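Putative Nitroreductase (Anabaena variabilis ATCC 29413, PDB 3EO7) binds flavin mononucleotide and, as a putative member of the nitroreductase family, is probably an FMN-dependent oxidoreductase. Local coordinates at residues R80-T85 against Y96-P101; R73-L78 against R131-I136; Y107-Y112 against I164-V169. All blocks are in the same frame, centred on the assembly; numbering follows the deposited sequence.

Contact 1: R80-T85 against Y96-P101; sequences RSYGLT and YLRAAP. With FMN (flavin mononucleotide), chain B.
Backbone pairing at the open end of a beta hairpin, strands 84-90 and 93-98, makes this contact, just where helix 66-82 runs into the first strand and close to the FMN phosphate. L84 and R98 form an antiparallel non-hydrogen-bonded pair, bracketed by two bonds: A99 N reaches G83 O at 2.8 Å, nearly along the C=O axis, and T85 N meets L97 O from above the carbonyl plane. Beyond the pair, the CB of A99 sits against the carbonyl oxygens of R80 and S81, 3.3 Å from R80 O. The extended chain of R98 lays its CD over one face of the Y82 ring, 4.2 Å from the centroid, a CH-pi contact; ring and guanidinium planes stand 60° apart. L84 runs alongside R98, its CD2 on R98 CG, while its CD1 touches Y96 CB at 3.8 Å. Polar ends are held from outside: R98 NH2 by P39 O, Y82 OH by A109 O, T85 OG1 by the FMN-binding R335. On the flavin side P101 CB lies 3.1 Å from FMN O3'. Helix 181-202 packs on S81 and meets P101 through H191, while helix 325-333 packs on R80 and T85.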
loop_
_atom_site.group_PDB
_atom_site.type_symbol
_atom_site.label_atom_id
_atom_site.label_comp_id
_atom_site.label_asym_id
_atom_site.label_seq_id
_atom_site.Cartn_x
_atom_site.Cartn_y
_atom_site.Cartn_z
ATOM N N ARG A 80 -3.119 -14.702 -3.319
ATOM C CA ARG A 80 -2.829 -14.196 -1.993
ATOM C C ARG A 80 -2.643 -12.681 -2.069
ATOM O O ARG A 80 -2.788 -12.003 -1.068
ATOM C CB ARG A 80 -1.577 -14.854 -1.417
ATOM C CG ARG A 80 -1.672 -16.376 -1.142
ATOM C CD ARG A 80 -2.279 -16.675 0.204
ATOM N NE ARG A 80 -2.486 -18.120 0.395
ATOM C CZ ARG A 80 -3.668 -18.754 0.391
ATOM N NH1 ARG A 80 -4.828 -18.116 0.226
ATOM N NH2 ARG A 80 -3.692 -20.072 0.588
ATOM N N SER A 81 -2.315 -12.150 -3.252
ATOM C CA SER A 81 -2.116 -10.707 -3.422
ATOM C C SER A 81 -3.429 -9.919 -3.580
ATOM O O SER A 81 -3.591 -8.865 -2.971
ATOM C CB SER A 81 -1.239 -10.389 -4.638
ATOM O OG SER A 81 0.090 -10.818 -4.424
ATOM N N TYR A 82 -4.322 -10.396 -4.446
ATOM C CA TYR A 82 -5.512 -9.611 -4.805
ATOM C C TYR A 82 -6.731 -10.454 -5.119
ATOM O O TYR A 82 -7.671 -9.990 -5.771
ATOM C CB TYR A 82 -5.150 -8.713 -5.980
ATOM C CG TYR A 82 -5.915 -7.423 -6.133
ATOM C CD1 TYR A 82 -6.178 -6.610 -5.025
ATOM C CD2 TYR A 82 -6.362 -6.997 -7.373
ATOM C CE1 TYR A 82 -6.858 -5.388 -5.160
ATOM C CE2 TYR A 82 -7.035 -5.796 -7.517
ATOM C CZ TYR A 82 -7.288 -4.984 -6.397
ATOM O OH TYR A 82 -7.957 -3.774 -6.541
ATOM N N GLY A 83 -6.755 -11.661 -4.573
ATOM C CA GLY A 83 -7.858 -12.558 -4.805
ATOM C C GLY A 83 -9.060 -12.162 -3.985
ATOM O O GLY A 83 -8.937 -11.420 -2.996
ATOM N N LEU A 84 -10.213 -12.684 -4.384
ATOM C CA LEU A 84 -11.453 -12.494 -3.607
ATOM C C LEU A 84 -11.444 -13.404 -2.386
ATOM O O LEU A 84 -11.233 -14.597 -2.541
ATOM C CB LEU A 84 -12.653 -12.759 -4.488
ATOM C CG LEU A 84 -12.797 -11.921 -5.732
ATOM C CD1 LEU A 84 -14.205 -12.245 -6.344
ATOM C CD2 LEU A 84 -12.568 -10.406 -5.467
ATOM N N THR A 85 -11.619 -12.849 -1.175
ATOM C CA THR A 85 -11.575 -13.672 0.045
ATOM C C THR A 85 -12.843 -13.632 0.912
ATOM O O THR A 85 -12.931 -14.366 1.903
ATOM C CB THR A 85 -10.320 -13.341 0.870
ATOM O OG1 THR A 85 -10.441 -12.036 1.431
ATOM C CG2 THR A 85 -9.085 -13.464 0.020
ATOM N N TYR A 96 -17.520 -8.050 -3.291
ATOM C CA TYR A 96 -16.543 -9.083 -3.008
ATOM C C TYR A 96 -15.351 -8.404 -2.386
ATOM O O TYR A 96 -14.738 -7.532 -3.013
ATOM C CB TYR A 96 -16.122 -9.769 -4.273
ATOM C CG TYR A 96 -17.243 -10.559 -4.822
ATOM C CD1 TYR A 96 -17.544 -11.796 -4.281
ATOM C CD2 TYR A 96 -18.050 -10.052 -5.831
ATOM C CE1 TYR A 96 -18.606 -12.539 -4.752
ATOM C CE2 TYR A 96 -19.134 -10.797 -6.315
ATOM C CZ TYR A 96 -19.385 -12.036 -5.770
ATOM O OH TYR A 96 -20.437 -12.802 -6.208
ATOM N N LEU A 97 -15.017 -8.831 -1.170
ATOM C CA LEU A 97 -13.864 -8.342 -0.476
ATOM C C LEU A 97 -12.657 -9.158 -0.909
ATOM O O LEU A 97 -12.774 -10.307 -1.360
ATOM C CB LEU A 97 -14.061 -8.431 1.035
ATOM C CG LEU A 97 -15.337 -7.793 1.594
ATOM C CD1 LEU A 97 -15.317 -7.932 3.118
ATOM C CD2 LEU A 97 -15.518 -6.335 1.197
ATOM N N ARG A 98 -11.507 -8.530 -0.779
ATOM C CA ARG A 98 -10.279 -9.068 -1.327
ATOM C C ARG A 98 -9.147 -9.192 -0.343
ATOM O O ARG A 98 -9.212 -8.736 0.805
ATOM C CB ARG A 98 -9.824 -8.168 -2.503
ATOM C CG ARG A 98 -10.937 -7.794 -3.482
ATOM C CD ARG A 98 -10.433 -7.170 -4.777
ATOM N NE ARG A 98 -11.595 -6.689 -5.531
ATOM C CZ ARG A 98 -11.556 -6.133 -6.725
ATOM N NH1 ARG A 98 -10.426 -6.034 -7.386
ATOM N NH2 ARG A 98 -12.686 -5.697 -7.272
ATOM N N ALA A 99 -8.072 -9.810 -0.826
ATOM C CA ALA A 99 -6.860 -10.001 -0.033
ATOM C C ALA A 99 -6.292 -8.662 0.433
ATOM O O ALA A 99 -5.652 -8.580 1.485
ATOM C CB ALA A 99 -5.794 -10.784 -0.843
ATOM N N ALA A 100 -6.433 -7.627 -0.393
ATOM C CA ALA A 100 -6.003 -6.288 -0.040
ATOM C C ALA A 100 -7.240 -5.462 0.390
ATOM O O ALA A 100 -8.274 -5.535 -0.274
ATOM C CB ALA A 100 -5.351 -5.585 -1.230
ATOM N N PRO A 101 -7.110 -4.689 1.495
ATOM C CA PRO A 101 -8.171 -3.770 1.925
ATOM C C PRO A 101 -8.225 -2.611 0.936
ATOM O O PRO A 101 -7.314 -2.437 0.132
ATOM C CB PRO A 101 -7.710 -3.298 3.303
ATOM C CG PRO A 101 -6.187 -3.393 3.218
ATOM C CD PRO A 101 -5.930 -4.626 2.392
HETATM N N1 FMN B . -12.543 1.267 7.434
HETATM C C2 FMN B . -13.279 2.094 8.266
HETATM O O2 FMN B . -14.176 1.642 8.970
HETATM N N3 FMN B . -13.086 3.448 8.338
HETATM C C4 FMN B . -12.171 4.088 7.558
HETATM O O4 FMN B . -11.913 5.282 7.801
HETATM C C4A FMN B . -11.402 3.295 6.707
HETATM N N5 FMN B . -10.494 3.887 5.852
HETATM C C5A FMN B . -9.655 3.077 5.059
HETATM C C6 FMN B . -8.649 3.625 4.272
HETATM C C7 FMN B . -7.833 2.828 3.469
HETATM C C7M FMN B . -6.655 3.451 2.707
HETATM C C8 FMN B . -8.016 1.451 3.451
HETATM C C8M FMN B . -7.045 0.518 2.757
HETATM C C9 FMN B . -9.022 0.868 4.243
HETATM C C9A FMN B . -9.839 1.683 5.047
HETATM N N10 FMN B . -10.841 1.116 5.825
HETATM C C10 FMN B . -11.599 1.900 6.652
HETATM C "C1'" FMN B . -11.244 -0.336 5.664
HETATM C "C2'" FMN B . -12.070 -0.597 4.421
HETATM O "O2'" FMN B . -13.440 -0.204 4.657
HETATM C "C3'" FMN B . -11.967 -2.076 4.052
HETATM O "O3'" FMN B . -10.633 -2.384 3.636
HETATM C "C4'" FMN B . -12.990 -2.531 2.995
HETATM O "O4'" FMN B . -14.351 -2.365 3.486
HETATM C "C5'" FMN B . -12.743 -3.978 2.617
HETATM O "O5'" FMN B . -12.825 -4.836 3.723
HETATM P P FMN B . -11.619 -5.759 4.165
HETATM O O1P FMN B . -10.466 -4.851 4.580
HETATM O O2P FMN B . -12.164 -6.568 5.336
HETATM O O3P FMN B . -11.219 -6.653 3.028
#

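Contact 2: R73-L78 against R131-I136; sequences RLSRLL and RTHSLI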
loop_
_atom_site.group_PDB
_atom_site.type_symbol
_atom_site.label_atom_id
_atom_site.label_comp_id
_atom_site.label_asym_id
_atom_site.label_seq_id
_atom_site.Cartn_x
_atom_site.Cartn_y
_atom_site.Cartn_z
ATOM N N ARG A 73 2.734 -21.651 -8.413
ATOM C CA ARG A 73 3.377 -20.496 -7.802
ATOM C C ARG A 73 2.751 -19.192 -8.293
ATOM O O ARG A 73 2.455 -18.322 -7.487
ATOM C CB ARG A 73 4.887 -20.512 -8.087
ATOM C CG ARG A 73 5.630 -21.705 -7.496
ATOM C CD ARG A 73 7.026 -21.790 -8.097
ATOM N NE ARG A 73 7.840 -20.671 -7.632
ATOM C CZ ARG A 73 8.937 -20.223 -8.226
ATOM N NH1 ARG A 73 9.360 -20.760 -9.372
ATOM N NH2 ARG A 73 9.589 -19.208 -7.697
ATOM N N LEU A 74 2.528 -19.056 -9.609
ATOM C CA LEU A 74 1.905 -17.817 -10.135
ATOM C C LEU A 74 0.459 -17.664 -9.621
ATOM O O LEU A 74 0.016 -16.582 -9.232
ATOM C CB LEU A 74 1.895 -17.815 -11.687
ATOM C CG LEU A 74 1.291 -16.518 -12.299
ATOM C CD1 LEU A 74 2.114 -15.286 -11.885
ATOM C CD2 LEU A 74 1.158 -16.660 -13.849
ATOM N N SER A 75 -0.272 -18.770 -9.617
ATOM C CA SER A 75 -1.674 -18.783 -9.166
ATOM C C SER A 75 -1.767 -18.339 -7.706
ATOM O O SER A 75 -2.574 -17.474 -7.329
ATOM C CB SER A 75 -2.261 -20.186 -9.358
ATOM O OG SER A 75 -3.590 -20.267 -8.872
ATOM N N ARG A 76 -0.921 -18.920 -6.877
ATOM C CA ARG A 76 -0.888 -18.576 -5.456
ATOM C C ARG A 76 -0.416 -17.153 -5.189
ATOM O O ARG A 76 -0.981 -16.454 -4.324
ATOM C CB ARG A 76 -0.029 -19.601 -4.701
ATOM C CG ARG A 76 0.022 -19.458 -3.180
ATOM C CD ARG A 76 0.968 -20.506 -2.556
ATOM N NE ARG A 76 0.658 -21.850 -3.038
ATOM C CZ ARG A 76 -0.221 -22.684 -2.481
ATOM N NH1 ARG A 76 -0.900 -22.332 -1.384
ATOM N NH2 ARG A 76 -0.417 -23.891 -3.032
ATOM N N LEU A 77 0.614 -16.706 -5.921
ATOM C CA LEU A 77 1.118 -15.358 -5.778
ATOM C C LEU A 77 -0.005 -14.350 -6.047
ATOM O O LEU A 77 -0.257 -13.445 -5.245
ATOM C CB LEU A 77 2.323 -15.122 -6.713
ATOM C CG LEU A 77 3.080 -13.795 -6.539
ATOM C CD1 LEU A 77 4.528 -13.940 -7.078
ATOM C CD2 LEU A 77 2.328 -12.655 -7.221
ATOM N N LEU A 78 -0.753 -14.578 -7.117
ATOM C CA LEU A 78 -1.808 -13.637 -7.491
ATOM C C LEU A 78 -2.978 -13.710 -6.526
ATOM O O LEU A 78 -3.517 -12.675 -6.099
ATOM C CB LEU A 78 -2.233 -13.846 -8.922
ATOM C CG LEU A 78 -1.243 -13.416 -10.028
ATOM C CD1 LEU A 78 -1.654 -13.997 -11.397
ATOM C CD2 LEU A 78 -1.170 -11.887 -10.042
ATOM N N ARG A 131 -12.520 -11.987 -10.304
ATOM C CA ARG A 131 -13.792 -12.723 -10.239
ATOM C C ARG A 131 -13.699 -14.210 -10.507
ATOM O O ARG A 131 -14.448 -14.995 -9.944
ATOM C CB ARG A 131 -14.821 -12.113 -11.195
ATOM C CG ARG A 131 -15.396 -10.820 -10.688
ATOM C CD ARG A 131 -16.217 -10.194 -11.798
ATOM N NE ARG A 131 -15.304 -9.872 -12.888
ATOM C CZ ARG A 131 -15.651 -9.383 -14.068
ATOM N NH1 ARG A 131 -16.926 -9.104 -14.325
ATOM N NH2 ARG A 131 -14.697 -9.152 -14.974
ATOM N N THR A 132 -12.791 -14.595 -11.385
ATOM C CA THR A 132 -12.658 -15.964 -11.806
ATOM C C THR A 132 -11.281 -16.551 -11.471
ATOM O O THR A 132 -11.016 -17.725 -11.744
ATOM C CB THR A 132 -12.893 -16.027 -13.327
ATOM O OG1 THR A 132 -11.993 -15.123 -13.980
ATOM C CG2 THR A 132 -14.357 -15.635 -13.623
ATOM N N HIS A 133 -10.411 -15.740 -10.868
ATOM C CA HIS A 133 -9.026 -16.162 -10.608
ATOM C C HIS A 133 -8.417 -16.706 -11.919
ATOM O O HIS A 133 -8.004 -17.881 -12.045
ATOM C CB HIS A 133 -8.874 -17.157 -9.454
ATOM C CG HIS A 133 -7.445 -17.403 -9.089
ATOM N ND1 HIS A 133 -6.563 -16.368 -8.838
ATOM C CD2 HIS A 133 -6.737 -18.546 -8.946
ATOM C CE1 HIS A 133 -5.375 -16.869 -8.562
ATOM N NE2 HIS A 133 -5.444 -18.190 -8.634
ATOM N N SER A 134 -8.411 -15.824 -12.910
ATOM C CA SER A 134 -7.871 -16.113 -14.221
ATOM C C SER A 134 -7.074 -14.926 -14.729
ATOM O O SER A 134 -7.142 -13.845 -14.161
ATOM C CB SER A 134 -8.996 -16.406 -15.215
ATOM O OG SER A 134 -9.938 -15.338 -15.313
ATOM N N LEU A 135 -6.308 -15.171 -15.789
ATOM C CA LEU A 135 -5.580 -14.155 -16.513
ATOM C C LEU A 135 -6.188 -14.091 -17.912
ATOM O O LEU A 135 -6.454 -15.145 -18.528
ATOM C CB LEU A 135 -4.099 -14.512 -16.642
ATOM C CG LEU A 135 -3.265 -14.394 -15.383
ATOM C CD1 LEU A 135 -1.891 -15.037 -15.697
ATOM C CD2 LEU A 135 -3.116 -12.959 -14.915
ATOM N N ILE A 136 -6.463 -12.892 -18.405
ATOM C CA ILE A 136 -6.905 -12.739 -19.782
ATOM C C ILE A 136 -5.716 -12.200 -20.552
ATOM O O ILE A 136 -5.216 -11.109 -20.258
ATOM C CB ILE A 136 -8.100 -11.820 -19.944
ATOM C CG1 ILE A 136 -9.298 -12.401 -19.179
ATOM C CG2 ILE A 136 -8.420 -11.641 -21.450
ATOM C CD1 ILE A 136 -10.451 -11.448 -19.029
#
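Two orientations define the meeting of helix 66-82 with the turn and first residues of strand 134-139: an imidazole presented edge-on to a serine, and a leucine whose two methyls address two different helix residues. H133 throws its ring at the helix with CG anti to the backbone N (chi1 -171°), although its CA and that of S75 are 7.9 Å apart. The ring's edge leads. NE2 donates to S75 OG at 2.8 Å, and the hydroxyl is only 12° out of the imidazole plane, so the bond is made close to the plane of the ring. S75 turns its OG anti to its own backbone N (chi1 177°), which carries the oxygen toward the ring. The CB of L78 also stands at the imidazole edge, more loosely, 4.4 Å from H133 CE1.

Two residues further on, L135 points toward the helix and divides its branches. Its CD1 meets L74 CD2 at 3.9 Å, the two side chains reaching tip to tip; its CD2 touches L78 CD1 at the same separation of 3.9 Å, but there the chains cross at about a right angle. L74 and L78 are one helical turn apart, and L135 bridges them. H133 adopts a left-handed backbone conformation where it and S134 face Q129 in a G1 beta bulge.

All five touching residues are buried, so the polar pair needs its second partners: H133 ND1 is hydrogen-bonded to Y128 OH and S75 OG to L51 O, while F79 meets the imidazole edge-to-face. With a bond at each nitrogen, the buried imidazole is fixed in rotation and probably held in a single tautomer, NE2 carrying a proton, beside the leucine contacts.

Contact 3: Y107-Y112 against I164-V169; sequences YPAEVY and IIVTAV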
loop_
_atom_site.group_PDB
_atom_site.type_symbol
_atom_site.label_atom_id
_atom_site.label_comp_id
_atom_site.label_asym_id
_atom_site.label_seq_id
_atom_site.Cartn_x
_atom_site.Cartn_y
_atom_site.Cartn_z
ATOM N N TYR A 107 -11.723 -0.631 -4.559
ATOM C CA TYR A 107 -10.772 -1.371 -5.393
ATOM C C TYR A 107 -10.279 -0.664 -6.650
ATOM O O TYR A 107 -10.399 -1.196 -7.760
ATOM C CB TYR A 107 -11.311 -2.796 -5.725
ATOM C CG TYR A 107 -11.732 -3.436 -4.455
ATOM C CD1 TYR A 107 -10.786 -3.818 -3.513
ATOM C CD2 TYR A 107 -13.080 -3.555 -4.125
ATOM C CE1 TYR A 107 -11.171 -4.356 -2.276
ATOM C CE2 TYR A 107 -13.461 -4.080 -2.902
ATOM C CZ TYR A 107 -12.508 -4.471 -1.976
ATOM O OH TYR A 107 -12.907 -4.944 -0.739
ATOM N N PRO A 108 -9.660 0.510 -6.471
ATOM C CA PRO A 108 -9.092 1.241 -7.610
ATOM C C PRO A 108 -7.961 0.483 -8.329
ATOM O O PRO A 108 -7.778 0.657 -9.537
ATOM C CB PRO A 108 -8.559 2.545 -6.965
ATOM C CG PRO A 108 -8.256 2.140 -5.535
ATOM C CD PRO A 108 -9.400 1.202 -5.195
ATOM N N ALA A 109 -7.235 -0.377 -7.622
ATOM C CA ALA A 109 -6.090 -1.062 -8.230
ATOM C C ALA A 109 -6.474 -2.175 -9.194
ATOM O O ALA A 109 -7.464 -2.893 -8.976
ATOM C CB ALA A 109 -5.127 -1.610 -7.135
ATOM N N GLU A 110 -5.707 -2.267 -10.287
ATOM C CA GLU A 110 -5.816 -3.350 -11.256
ATOM C C GLU A 110 -4.426 -3.955 -11.376
ATOM O O GLU A 110 -3.424 -3.226 -11.394
ATOM C CB GLU A 110 -6.265 -2.873 -12.668
ATOM C CG GLU A 110 -7.734 -2.753 -12.781
ATOM C CD GLU A 110 -8.432 -4.090 -12.755
ATOM O OE1 GLU A 110 -8.017 -5.061 -13.463
ATOM O OE2 GLU A 110 -9.463 -4.162 -12.066
ATOM N N VAL A 111 -4.398 -5.282 -11.455
ATOM C CA VAL A 111 -3.170 -6.037 -11.568
ATOM C C VAL A 111 -3.020 -6.592 -12.965
ATOM O O VAL A 111 -3.905 -7.300 -13.470
ATOM C CB VAL A 111 -3.126 -7.173 -10.524
ATOM C CG1 VAL A 111 -1.909 -8.121 -10.773
ATOM C CG2 VAL A 111 -3.109 -6.580 -9.075
ATOM N N TYR A 112 -1.866 -6.298 -13.562
ATOM C CA TYR A 112 -1.497 -6.846 -14.846
ATOM C C TYR A 112 -0.236 -7.682 -14.712
ATOM O O TYR A 112 0.584 -7.419 -13.855
ATOM C CB TYR A 112 -1.206 -5.729 -15.838
ATOM C CG TYR A 112 -2.406 -4.887 -16.143
ATOM C CD1 TYR A 112 -2.758 -3.833 -15.322
ATOM C CD2 TYR A 112 -3.189 -5.163 -17.246
ATOM C CE1 TYR A 112 -3.896 -3.071 -15.569
ATOM C CE2 TYR A 112 -4.332 -4.417 -17.520
ATOM C CZ TYR A 112 -4.668 -3.363 -16.699
ATOM O OH TYR A 112 -5.789 -2.631 -16.992
ATOM N N ILE A 164 4.694 -7.687 -12.744
ATOM C CA ILE A 164 3.367 -7.193 -12.443
ATOM C C ILE A 164 3.417 -5.685 -12.684
ATOM O O ILE A 164 4.412 -5.029 -12.390
ATOM C CB ILE A 164 2.986 -7.472 -10.958
ATOM C CG1 ILE A 164 2.519 -8.923 -10.836
ATOM C CG2 ILE A 164 1.829 -6.560 -10.486
ATOM C CD1 ILE A 164 2.278 -9.413 -9.350
ATOM N N ILE A 165 2.333 -5.133 -13.208
ATOM C CA ILE A 165 2.169 -3.695 -13.230
ATOM C C ILE A 165 0.853 -3.447 -12.514
ATOM O O ILE A 165 -0.166 -4.104 -12.815
ATOM C CB ILE A 165 2.179 -3.074 -14.641
ATOM C CG1 ILE A 165 3.505 -3.420 -15.358
ATOM C CG2 ILE A 165 1.924 -1.552 -14.527
ATOM C CD1 ILE A 165 3.592 -2.858 -16.805
ATOM N N VAL A 166 0.870 -2.498 -11.580
ATOM C CA VAL A 166 -0.330 -2.115 -10.843
ATOM C C VAL A 166 -0.741 -0.750 -11.338
ATOM O O VAL A 166 0.061 0.197 -11.327
ATOM C CB VAL A 166 -0.156 -2.051 -9.322
ATOM C CG1 VAL A 166 -1.514 -1.711 -8.633
ATOM C CG2 VAL A 166 0.359 -3.368 -8.803
ATOM N N THR A 167 -1.985 -0.668 -11.796
ATOM C CA THR A 167 -2.548 0.594 -12.207
ATOM C C THR A 167 -3.694 0.963 -11.259
ATOM O O THR A 167 -4.138 0.128 -10.433
ATOM C CB THR A 167 -3.174 0.494 -13.601
ATOM O OG1 THR A 167 -4.333 -0.355 -13.548
ATOM C CG2 THR A 167 -2.172 0.025 -14.666
ATOM N N ALA A 168 -4.168 2.203 -11.406
ATOM C CA ALA A 168 -5.329 2.726 -10.663
ATOM C C ALA A 168 -6.380 3.163 -11.683
ATOM O O ALA A 168 -6.048 3.907 -12.630
ATOM C CB ALA A 168 -4.940 3.944 -9.740
ATOM N N VAL A 169 -7.621 2.694 -11.499
ATOM C CA VAL A 169 -8.788 3.114 -12.302
ATOM C C VAL A 169 -9.413 4.202 -11.414
ATOM O O VAL A 169 -10.079 3.934 -10.386
ATOM C CB VAL A 169 -9.764 1.961 -12.600
ATOM C CG1 VAL A 169 -10.939 2.483 -13.380
ATOM C CG2 VAL A 169 -9.046 0.824 -13.371
#
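Five main-chain hydrogen bonds carry this antiparallel pairing of strands 109-115 and 162-169, neighbours in the middle of the seven-stranded sheet. E110 with T167 and Y112 with I165 are hydrogen-bonded pairs, each closed by two bonds, and V169 N adds a nearly straight one to P108 O at 2.8 Å. Their approaches differ: Y112 N lies nearly along the C=O axis of I165, T167 N stays in the carbonyl plane of E110, and the other three donors sit above their carbonyl planes. CA-H...O contacts accompany the bonds, among them A109 CA to T167 O at 3.2 Å.

Apolar contacts are modest. On the face bearing A109, V111, V166 and A168, A109 CB meets V166 CG1 at 3.9 Å, and this face looks toward helices 66-82 and 181-202. The V111 and I164 side chains cross obliquely, CG1 to CG2 4.1 Å.

On the face of E110, Y112, I165 and T167, the Y112 side chain, CG anti to its carbonyl carbon (chi1 -64°), crosses T167 at about a right angle. It offers an edge: CE1 is 3.4 Å from T167 OG1, which lies near the ring plane, as does I165 O. E110 bends at chi2, and its side chain lies beside that of V169, CG near CG2.

The polar ends find partners outside the two strands. Y112 OH and T167 OG1 both bond to E229 OE2, while E110 forms a salt bridge with R172. An alanine in place of Y112 would remove the ring edge beside T167 and the hydroxyl bonded to E229, and would probably leave that carboxylate less firmly placed. The buried E110 is probably kept ionised by R172, and K41, bonded to Y112 OH, is likely to favour a charged E229.

In the fold
Followed from the N terminus, helix 66-82 supplies contact 2 first and contact 1 at its end. Contact 1 closes the short hairpin loop, with just ten residues between its segments, and the whole of it lies within the longer excursion that contact 2 closes by bringing strand 134-139 back to the helix. Contact 3 opens after contact 1 has closed and crosses contact 2, since 107-112 falls between the two segments of contact 2 and 164-169 beyond them. The helix thereby becomes common ground: L78 packs on V111 and L77 on I164, while L84 beyond it packs on R131. Together the contacts fasten hairpin, helix and central sheet, with the FMN beside contact 1.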